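Local structure of glycoside hydrolase family 61 protein (Myceliophthora thermophila, 5UFV) at residues G16-G19 with F20-T23; H110-G113 with T114-L118; G145-P148 with G149-V153. The protein uses a copper ion and a reducing agent, with O2 or H2O2, to break crystalline and amorphous polysaccharides by oxidising their glycosidic bonds at C1. All coordinates share one frame; numbering follows the deposited sequence.

In the fold
The three contacts follow one another along a single chain without touching, all within one AA9 domain built as a sandwich of two beta sheets. Contact 1 comes first, in the long loop after edge strand 12-15 of the four-stranded sheet. Contact 2 lies in the loop leading from strand 101-107 of the six-stranded sheet to strand 136-141 of the other, and contact 3 carries the chain back across into strand 149-159. Their centres lie about 38 Å (contacts 1 and 2), 26 Å (1 and 3) and 37 Å (2 and 3) apart, contacts 2 and 3 on opposite sides of the chain's centre. They are separate local contacts, two in surface loops and one leading into strand 149-159.

Contact 1: G16-G19 with F20-T23; sequences GYSG and FAPT
The closest side-chain packing in this turn is between Y17 and P22, which lie obliquely to one another. The phenol end meets the pyrrolidine ring, with Y17 OH 3.3 Å from P22 CG and Y17 CZ 3.7 Å from that same carbon. Y17 reaches this position because its CG is anti to the backbone N (chi1 -175°). Between the two residues the chain makes a type I beta turn from S18 to A21, closed by A21 N donating to S18 O at 3.0 Å with an N-H...O angle of 147°; the donor stands above the carbonyl plane instead of on a lone pair. P22 N also lies close to S18 O but, as a proline nitrogen, has no hydrogen to share.

The other part is looser and wet. The S18 hydroxyl, anti to its own N (chi1 179°), folds back over the turn, placing S18 OG 3.1 Å from A21 O and 2.8 Å from water 1. Water 2 links S18 N, at the start of the turn, to T23 N, two residues past its end, accepting from S18 N at 2.9 Å and from T23 N at 3.2 Å. F20 through T23 are exposed, and T23 OG1 accepts a hydrogen bond from Q25 N.

The F20 ring meets Y35 edge-to-face, and the F20 side chain is about 11 Å from the copper ion, consistent with a loop near the copper face. Y17 N donates to Q29 OE1. The whole turn belongs to the long loop that leaves edge strand 12-15 of the four-stranded sheet and runs on toward helix 45-48.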
loop_
_atom_site.group_PDB
_atom_site.type_symbol
_atom_site.label_atom_id
_atom_site.label_comp_id
_atom_site.label_asym_id
_atom_site.label_seq_id
_atom_site.Cartn_x
_atom_site.Cartn_y
_atom_site.Cartn_z
ATOM N N GLY A 16 -13.501 0.242 7.823
ATOM C CA GLY A 16 -12.647 -0.899 7.721
ATOM C C GLY A 16 -13.051 -1.999 8.698
ATOM O O GLY A 16 -13.959 -1.847 9.536
ATOM N N TYR A 17 -12.332 -3.112 8.565
ATOM C CA TYR A 17 -12.382 -4.192 9.521
ATOM C C TYR A 17 -11.798 -3.674 10.805
ATOM O O TYR A 17 -10.891 -2.836 10.809
ATOM C CB TYR A 17 -11.542 -5.332 8.974
ATOM C CG TYR A 17 -11.545 -6.620 9.745
ATOM C CD1 TYR A 17 -12.624 -7.507 9.673
ATOM C CD2 TYR A 17 -10.421 -6.996 10.500
ATOM C CE1 TYR A 17 -12.598 -8.712 10.368
ATOM C CE2 TYR A 17 -10.377 -8.197 11.190
ATOM C CZ TYR A 17 -11.453 -9.056 11.117
ATOM O OH TYR A 17 -11.384 -10.253 11.804
ATOM N N SER A 18 -12.336 -4.155 11.908
ATOM C CA SER A 18 -11.858 -3.759 13.201
ATOM C C SER A 18 -10.925 -4.831 13.771
ATOM O O SER A 18 -11.349 -5.694 14.548
ATOM C CB SER A 18 -13.043 -3.515 14.114
ATOM O OG SER A 18 -12.589 -3.130 15.415
ATOM N N GLY A 19 -9.652 -4.740 13.388
ATOM C CA GLY A 19 -8.606 -5.703 13.744
ATOM C C GLY A 19 -8.556 -6.104 15.213
ATOM O O GLY A 19 -8.477 -7.285 15.530
ATOM N N PHE A 20 -8.656 -5.133 16.118
ATOM C CA PHE A 20 -8.507 -5.420 17.550
ATOM C C PHE A 20 -9.766 -5.960 18.218
ATOM O O PHE A 20 -9.707 -6.421 19.340
ATOM C CB PHE A 20 -8.079 -4.173 18.315
ATOM C CG PHE A 20 -6.710 -3.700 17.992
ATOM C CD1 PHE A 20 -5.599 -4.407 18.463
ATOM C CD2 PHE A 20 -6.524 -2.512 17.272
ATOM C CE1 PHE A 20 -4.313 -3.964 18.191
ATOM C CE2 PHE A 20 -5.254 -2.057 16.973
ATOM C CZ PHE A 20 -4.144 -2.789 17.432
ATOM N N ALA A 21 -10.902 -5.859 17.540
ATOM C CA ALA A 21 -12.182 -6.310 18.076
ATOM C C ALA A 21 -13.178 -6.397 16.934
ATOM O O ALA A 21 -13.996 -5.497 16.740
ATOM C CB ALA A 21 -12.671 -5.334 19.133
ATOM N N PRO A 22 -13.094 -7.467 16.146
ATOM C CA PRO A 22 -13.997 -7.563 15.008
ATOM C C PRO A 22 -15.431 -7.548 15.442
ATOM O O PRO A 22 -15.771 -8.146 16.423
ATOM C CB PRO A 22 -13.627 -8.892 14.371
ATOM C CG PRO A 22 -12.213 -9.131 14.768
ATOM C CD PRO A 22 -12.050 -8.508 16.125
ATOM N N THR A 23 -16.236 -6.812 14.692
ATOM C CA THR A 23 -17.630 -6.544 14.988
ATOM C C THR A 23 -18.539 -7.579 14.365
ATOM O O THR A 23 -19.718 -7.632 14.692
ATOM C CB THR A 23 -18.071 -5.227 14.322
ATOM O OG1 THR A 23 -17.893 -5.346 12.917
ATOM C CG2 THR A 23 -17.235 -4.081 14.764
HETATM O O HOH W 1 -9.996 -1.982 15.686
HETATM O O HOH W 2 -14.786 -5.721 12.008
#

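Contact 2: H110-G113 with T114-L118; sequences HGDG and TTVFL
D112 folds its carboxylate over the backbone of T114 to V116 and takes hydrogen bonds from three successive backbone amides through one oxygen. T114 N reaches D112 OD1 at 3.1 Å, nearly straight at 173° but from above the carboxylate plane, and this bond defines an Asx turn. T115 N, also at 3.1 Å from D112 OD1, and V116 N, at 3.0 Å from it, arrive on the syn side, closer to the plane. The other oxygen is used as well: T115 OG1 donates to D112 OD2 at 2.8 Å, again syn. The carboxylate can bend over the chain because D112 CG sits between the backbone N and the carbonyl carbon (chi1 67°).

G113 occupies the bend itself, with a positive phi of 83° that suits a residue lacking a side chain. In return, G113 N donates to V116 O at 3.0 Å, tying the same short segment the other way. T114 lies across D112 at about a right angle, its hydroxyl near but not bonded to the carboxylate.

Four bonds thus grip both carboxylate oxygens, fix the group's rotation and order the T114-V116 backbone. Three amides converging on OD1 would probably stabilise its negative charge.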
loop_
_atom_site.group_PDB
_atom_site.type_symbol
_atom_site.label_atom_id
_atom_site.label_comp_id
_atom_site.label_asym_id
_atom_site.label_seq_id
_atom_site.Cartn_x
_atom_site.Cartn_y
_atom_site.Cartn_z
ATOM N N HIS A 110 12.174 12.971 -0.236
ATOM C CA HIS A 110 12.363 14.203 -0.989
ATOM C C HIS A 110 13.300 15.176 -0.269
ATOM O O HIS A 110 13.370 16.338 -0.618
ATOM C CB HIS A 110 10.989 14.851 -1.280
ATOM C CG HIS A 110 10.283 15.385 -0.061
ATOM N ND1 HIS A 110 9.125 14.815 0.441
ATOM C CD2 HIS A 110 10.557 16.450 0.744
ATOM C CE1 HIS A 110 8.722 15.500 1.504
ATOM N NE2 HIS A 110 9.576 16.492 1.710
ATOM N N GLY A 111 14.038 14.705 0.719
ATOM C CA GLY A 111 14.924 15.575 1.487
ATOM C C GLY A 111 16.157 15.966 0.717
ATOM O O GLY A 111 16.546 15.285 -0.223
ATOM N N ASP A 112 16.795 17.049 1.121
ATOM C CA ASP A 112 17.906 17.602 0.324
ATOM C C ASP A 112 19.225 16.847 0.507
ATOM O O ASP A 112 20.138 16.974 -0.309
ATOM C CB ASP A 112 18.095 19.097 0.594
ATOM C CG ASP A 112 18.564 19.382 1.997
ATOM O OD1 ASP A 112 18.769 18.425 2.761
ATOM O OD2 ASP A 112 18.739 20.564 2.343
ATOM N N GLY A 113 19.324 16.059 1.571
ATOM C CA GLY A 113 20.473 15.158 1.762
ATOM C C GLY A 113 21.707 15.794 2.377
ATOM O O GLY A 113 22.787 15.224 2.311
ATOM N N THR A 114 21.547 16.977 2.972
ATOM C CA THR A 114 22.655 17.678 3.623
ATOM C C THR A 114 22.212 18.446 4.870
ATOM O O THR A 114 23.041 18.721 5.729
ATOM C CB THR A 114 23.335 18.648 2.650
ATOM O OG1 THR A 114 22.349 19.504 2.067
ATOM C CG2 THR A 114 24.032 17.896 1.524
ATOM N N THR A 115 20.939 18.847 4.935
ATOM C CA THR A 115 20.274 19.268 6.193
ATOM C C THR A 115 19.165 18.279 6.643
ATOM O O THR A 115 18.881 18.147 7.823
ATOM C CB THR A 115 19.669 20.693 6.082
ATOM O OG1 THR A 115 18.599 20.725 5.115
ATOM C CG2 THR A 115 20.739 21.706 5.700
ATOM N N VAL A 116 18.533 17.614 5.685
ATOM C CA VAL A 116 17.532 16.591 5.933
ATOM C C VAL A 116 18.042 15.280 5.316
ATOM O O VAL A 116 18.091 15.132 4.089
ATOM C CB VAL A 116 16.170 16.983 5.294
ATOM C CG1 VAL A 116 15.128 15.871 5.451
ATOM C CG2 VAL A 116 15.641 18.280 5.884
ATOM N N PHE A 117 18.424 14.336 6.165
ATOM C CA PHE A 117 18.870 13.037 5.703
ATOM C C PHE A 117 17.744 12.008 5.731
ATOM O O PHE A 117 16.640 12.274 6.231
ATOM C CB PHE A 117 20.015 12.541 6.579
ATOM C CG PHE A 117 21.124 13.531 6.737
ATOM C CD1 PHE A 117 22.162 13.581 5.817
ATOM C CD2 PHE A 117 21.129 14.422 7.811
ATOM C CE1 PHE A 117 23.187 14.502 5.970
ATOM C CE2 PHE A 117 22.161 15.350 7.968
ATOM C CZ PHE A 117 23.192 15.384 7.047
ATOM N N LEU A 118 18.054 10.822 5.209
ATOM C CA LEU A 118 17.132 9.686 5.191
ATOM C C LEU A 118 16.652 9.343 6.582
ATOM O O LEU A 118 15.498 8.940 6.736
ATOM C CB LEU A 118 17.778 8.434 4.580
ATOM C CG LEU A 118 18.128 8.454 3.088
ATOM C CD1 LEU A 118 18.969 7.244 2.729
ATOM C CD2 LEU A 118 16.900 8.510 2.196
#

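Contact 3: G145-P148 with G149-V153; sequences GLAP and GNYLV
The backbone runs in a polyproline II-like extended conformation through L146, A147 and P148 and enters strand 149-159 at G149, whose phi of 155° would jam any CB against P148 O. Y151, two residues after G149, turns its ring back toward the incoming loop, CG anti to the carbonyl carbon (chi1 -72°). Its hydroxyl then donates to the backbone, Y151 OH lying 2.6 Å from A147 O, and that oxygen sits at the ring edge, in plane. L146 approaches from the opposite direction and covers one face: its CD2 is 4.2 Å from the centroid of the Y151 ring and 23° off the ring normal, a CH-pi contact displaced toward the rim. The leucine branch point adds to it, L146 CG standing 3.7 Å from Y151 CZ. A phenylalanine here would keep the face for L146 but would probably leave A147 O without this donor and the loop freer to shift.

L146 and Y151 both pack on M84 of strand 80-86 and F102 of strand 101-107. Backbone bonds of G149 with V177 and Y151 with I175 pair the start of strand 149-159 with 167-177; antiparallel 80-86 flanks its other side, N150 pairing with C87 just beyond it.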
loop_
_atom_site.group_PDB
_atom_site.type_symbol
_atom_site.label_atom_id
_atom_site.label_comp_id
_atom_site.label_asym_id
_atom_site.label_seq_id
_atom_site.Cartn_x
_atom_site.Cartn_y
_atom_site.Cartn_z
ATOM N N GLY A 145 -8.570 4.648 -17.882
ATOM C CA GLY A 145 -8.732 3.581 -18.848
ATOM C C GLY A 145 -8.729 2.167 -18.291
ATOM O O GLY A 145 -8.914 1.215 -19.050
ATOM N N LEU A 146 -8.534 2.002 -16.982
ATOM C CA LEU A 146 -8.389 0.663 -16.399
ATOM C C LEU A 146 -9.559 -0.238 -16.757
ATOM O O LEU A 146 -10.703 0.140 -16.577
ATOM C CB LEU A 146 -8.308 0.766 -14.884
ATOM C CG LEU A 146 -7.911 -0.447 -14.052
ATOM C CD1 LEU A 146 -6.541 -0.975 -14.460
ATOM C CD2 LEU A 146 -7.911 -0.074 -12.585
ATOM N N ALA A 147 -9.282 -1.429 -17.270
ATOM C CA ALA A 147 -10.371 -2.335 -17.647
ATOM C C ALA A 147 -11.239 -2.600 -16.439
ATOM O O ALA A 147 -10.718 -2.705 -15.326
ATOM C CB ALA A 147 -9.832 -3.648 -18.196
ATOM N N PRO A 148 -12.555 -2.726 -16.652
ATOM C CA PRO A 148 -13.486 -2.969 -15.565
ATOM C C PRO A 148 -13.289 -4.327 -14.929
ATOM O O PRO A 148 -12.825 -5.241 -15.594
ATOM C CB PRO A 148 -14.855 -2.958 -16.262
ATOM C CG PRO A 148 -14.567 -3.348 -17.667
ATOM C CD PRO A 148 -13.224 -2.756 -17.964
ATOM N N GLY A 149 -13.658 -4.455 -13.655
ATOM C CA GLY A 149 -13.840 -5.766 -13.033
ATOM C C GLY A 149 -13.651 -5.697 -11.536
ATOM O O GLY A 149 -13.625 -4.616 -10.959
ATOM N N ASN A 150 -13.499 -6.854 -10.906
ATOM C CA ASN A 150 -13.246 -6.904 -9.480
ATOM C C ASN A 150 -11.781 -6.762 -9.205
ATOM O O ASN A 150 -10.986 -7.543 -9.737
ATOM C CB ASN A 150 -13.747 -8.218 -8.903
ATOM C CG ASN A 150 -15.220 -8.423 -9.150
ATOM O OD1 ASN A 150 -15.976 -7.468 -9.388
ATOM N ND2 ASN A 150 -15.633 -9.669 -9.130
ATOM N N TYR A 151 -11.418 -5.781 -8.373
ATOM C CA TYR A 151 -10.019 -5.553 -8.031
ATOM C C TYR A 151 -9.810 -5.477 -6.534
ATOM O O TYR A 151 -10.665 -4.995 -5.803
ATOM C CB TYR A 151 -9.507 -4.231 -8.601
ATOM C CG TYR A 151 -9.273 -4.146 -10.090
ATOM C CD1 TYR A 151 -10.310 -3.808 -10.946
ATOM C CD2 TYR A 151 -8.010 -4.300 -10.624
ATOM C CE1 TYR A 151 -10.110 -3.684 -12.309
ATOM C CE2 TYR A 151 -7.784 -4.183 -12.001
ATOM C CZ TYR A 151 -8.838 -3.868 -12.847
ATOM O OH TYR A 151 -8.661 -3.741 -14.222
ATOM N N LEU A 152 -8.632 -5.895 -6.094
ATOM C CA LEU A 152 -8.170 -5.587 -4.745
ATOM C C LEU A 152 -7.310 -4.355 -4.845
ATOM O O LEU A 152 -6.671 -4.115 -5.862
ATOM C CB LEU A 152 -7.339 -6.712 -4.170
ATOM C CG LEU A 152 -7.901 -8.124 -4.315
ATOM C CD1 LEU A 152 -6.924 -9.105 -3.693
ATOM C CD2 LEU A 152 -9.261 -8.231 -3.659
ATOM N N VAL A 153 -7.311 -3.561 -3.790
ATOM C CA VAL A 153 -6.400 -2.440 -3.700
ATOM C C VAL A 153 -5.630 -2.643 -2.423
ATOM O O VAL A 153 -6.227 -3.031 -1.447
ATOM C CB VAL A 153 -7.141 -1.112 -3.639
ATOM C CG1 VAL A 153 -8.175 -1.108 -2.517
ATOM C CG2 VAL A 153 -6.147 0.030 -3.460
#